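Local coordinates for protein carbonic anhydrase (Sordaria macrospora, PDB 4O1J) that probably catalyses the reversible hydration of carbon dioxide to hydrogencarbonate, as a tetrameric, zinc-dependent carbonic anhydrase of the beta class, at residues 133-136 with 137-140. Residues are numbered along the deposited sequence; the frame is centred on the assembly and turned at random.
Sequences TWLL and PLKT
Leu136 O takes two bonds from Thr140, whose backbone N lies 2.8 Å from it and whose hydroxyl OG1 is 3.0 Å from the same oxygen. The two donors come from opposite faces of the carbonyl plane: N is tilted 22° from it, while OG1 stands further out, on the other face. Thr140 turns OG1 anti to its carbonyl carbon (chi1 -65°), back along the helix, where it can double the main-chain bond. A valine in place of Thr140 would probably lose the hydroxyl bond and with it the grip on that face of Leu136 O, while the bond from the backbone N of the same residue remained. One residue earlier, Leu135 O accepts Lys139 N at 2.9 Å, nearly in line with the carbonyl, and a weaker, more bent bond from Leu138 N. These bonds form the first turn of helix 136-144, just after the short helix 131-134, with Leu135 as the linking residue between them. Pro137 suits such a first turn: it has no N-H to give, and its ring lies against the end of the preceding helix, with CD 3.2 Å from Trp134 O, and against its neighbour, with CD 3.5 Å from Leu136 CB. Leu135 and Leu138 run side by side in the same direction and meet through their methyls, CD2 of Leu135 to CD1 of Leu138 at 4.1 Å. Leu138 also packs on Ile162 and Asn166 of helix 155-176, and its side chain comes within about 8 Å of the bound zinc ion. On the other flank, Leu136 and Thr140 both rest on Asn176 of a second subunit, while Thr133 meets Pro86 of that subunit and Ile89 of a third, which places this helix junction at the tetramer interface.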
ATOM      1  N   THR A 133      -3.978   2.556  11.237  1.00 34.08           N
ATOM      2  CA  THR A 133      -3.993   1.528  10.211  1.00 33.89           C
ATOM      3  C   THR A 133      -2.617   0.905  10.046  1.00 32.70           C
ATOM      4  O   THR A 133      -2.498  -0.315   9.940  1.00 32.35           O
ATOM      5  CB  THR A 133      -4.465   2.101   8.853  1.00 34.20           C
ATOM      6  OG1 THR A 133      -5.797   2.617   8.985  1.00 34.82           O
ATOM      7  CG2 THR A 133      -4.453   1.027   7.774  1.00 32.35           C
ATOM      8  N   TRP A 134      -1.574   1.727  10.058  1.00 33.36           N
ATOM      9  CA  TRP A 134      -0.223   1.192   9.930  1.00 34.75           C
ATOM     10  C   TRP A 134       0.122   0.331  11.139  1.00 33.64           C
ATOM     11  O   TRP A 134       0.703  -0.745  10.998  1.00 33.63           O
ATOM     12  CB  TRP A 134       0.811   2.310   9.769  1.00 37.17           C
ATOM     13  CG  TRP A 134       2.221   1.785   9.765  1.00 39.15           C
ATOM     14  CD1 TRP A 134       3.128   1.863  10.787  1.00 39.65           C
ATOM     15  CD2 TRP A 134       2.869   1.061   8.712  1.00 39.40           C
ATOM     16  NE1 TRP A 134       4.303   1.251  10.425  1.00 39.16           N
ATOM     17  CE2 TRP A 134       4.171   0.747   9.152  1.00 39.34           C
ATOM     18  CE3 TRP A 134       2.479   0.653   7.428  1.00 39.48           C
ATOM     19  CZ2 TRP A 134       5.084   0.050   8.366  1.00 39.42           C
ATOM     20  CZ3 TRP A 134       3.385  -0.045   6.645  1.00 38.97           C
ATOM     21  CH2 TRP A 134       4.672  -0.341   7.119  1.00 39.43           C
ATOM     22  N   LEU A 135      -0.273   0.796  12.319  1.00 32.55           N
ATOM     23  CA  LEU A 135       0.008   0.085  13.558  1.00 31.52           C
ATOM     24  C   LEU A 135      -0.972  -1.042  13.834  1.00 31.74           C
ATOM     25  O   LEU A 135      -0.851  -1.724  14.853  1.00 31.35           O
ATOM     26  CB  LEU A 135       0.002   1.054  14.739  1.00 31.29           C
ATOM     27  CG  LEU A 135       1.191   2.009  14.813  1.00 31.59           C
ATOM     28  CD1 LEU A 135       1.012   2.961  15.972  1.00 30.53           C
ATOM     29  CD2 LEU A 135       2.495   1.229  14.942  1.00 31.40           C
ATOM     30  N   LEU A 136      -1.941  -1.242  12.942  1.00 31.92           N
ATOM     31  CA  LEU A 136      -2.943  -2.286  13.166  1.00 30.89           C
ATOM     32  C   LEU A 136      -2.362  -3.691  13.414  1.00 30.57           C
ATOM     33  O   LEU A 136      -2.853  -4.393  14.298  1.00 31.13           O
ATOM     34  CB  LEU A 136      -3.930  -2.343  12.000  1.00 30.10           C
ATOM     35  CG  LEU A 136      -5.210  -3.068  12.414  1.00 30.56           C
ATOM     36  CD1 LEU A 136      -5.845  -2.358  13.601  1.00 31.61           C
ATOM     37  CD2 LEU A 136      -6.189  -3.161  11.266  1.00 30.53           C
ATOM     38  N   PRO A 137      -1.320  -4.108  12.659  1.00 29.68           N
ATOM     39  CA  PRO A 137      -0.766  -5.436  12.972  1.00 27.63           C
ATOM     40  C   PRO A 137      -0.034  -5.508  14.319  1.00 26.39           C
ATOM     41  O   PRO A 137       0.150  -6.611  14.845  1.00 24.54           O
ATOM     42  CB  PRO A 137       0.210  -5.696  11.815  1.00 26.87           C
ATOM     43  CG  PRO A 137       0.514  -4.354  11.250  1.00 27.97           C
ATOM     44  CD  PRO A 137      -0.749  -3.568  11.409  1.00 29.25           C
ATOM     45  N   LEU A 138       0.376  -4.363  14.861  1.00 26.91           N
ATOM     46  CA  LEU A 138       0.958  -4.309  16.203  1.00 27.82           C
ATOM     47  C   LEU A 138      -0.156  -4.327  17.249  1.00 29.63           C
ATOM     48  O   LEU A 138      -0.016  -4.918  18.322  1.00 28.33           O
ATOM     49  CB  LEU A 138       1.836  -3.067  16.375  1.00 27.42           C
ATOM     50  CG  LEU A 138       3.276  -3.268  16.858  1.00 25.46           C
ATOM     51  CD1 LEU A 138       3.922  -1.932  17.188  1.00 25.34           C
ATOM     52  CD2 LEU A 138       3.329  -4.197  18.054  1.00 25.47           C
ATOM     53  N   LYS A 139      -1.259  -3.658  16.926  1.00 32.88           N
ATOM     54  CA  LYS A 139      -2.456  -3.679  17.759  1.00 33.09           C
ATOM     55  C   LYS A 139      -3.019  -5.097  17.794  1.00 32.71           C
ATOM     56  O   LYS A 139      -3.576  -5.530  18.802  1.00 33.04           O
ATOM     57  CB  LYS A 139      -3.498  -2.691  17.222  1.00 33.02           C
ATOM     58  CG  LYS A 139      -4.412  -2.077  18.274  1.00 33.57           C
ATOM     59  CD  LYS A 139      -3.802  -0.783  18.825  1.00 33.84           C
ATOM     60  CE  LYS A 139      -4.788   0.045  19.645  1.00 34.55           C
ATOM     61  NZ  LYS A 139      -5.584  -0.752  20.619  1.00 35.28           N
ATOM     62  N   THR A 140      -2.847  -5.831  16.695  1.00 32.18           N
ATOM     63  CA  THR A 140      -3.289  -7.222  16.639  1.00 33.20           C
ATOM     64  C   THR A 140      -2.452  -8.096  17.556  1.00 33.69           C
ATOM     65  O   THR A 140      -2.974  -8.974  18.233  1.00 33.19           O
ATOM     66  CB  THR A 140      -3.230  -7.781  15.200  1.00 33.01           C
ATOM     67  OG1 THR A 140      -4.171  -7.080  14.378  1.00 32.56           O
ATOM     68  CG2 THR A 140      -3.578  -9.263  15.184  1.00 32.67           C
TER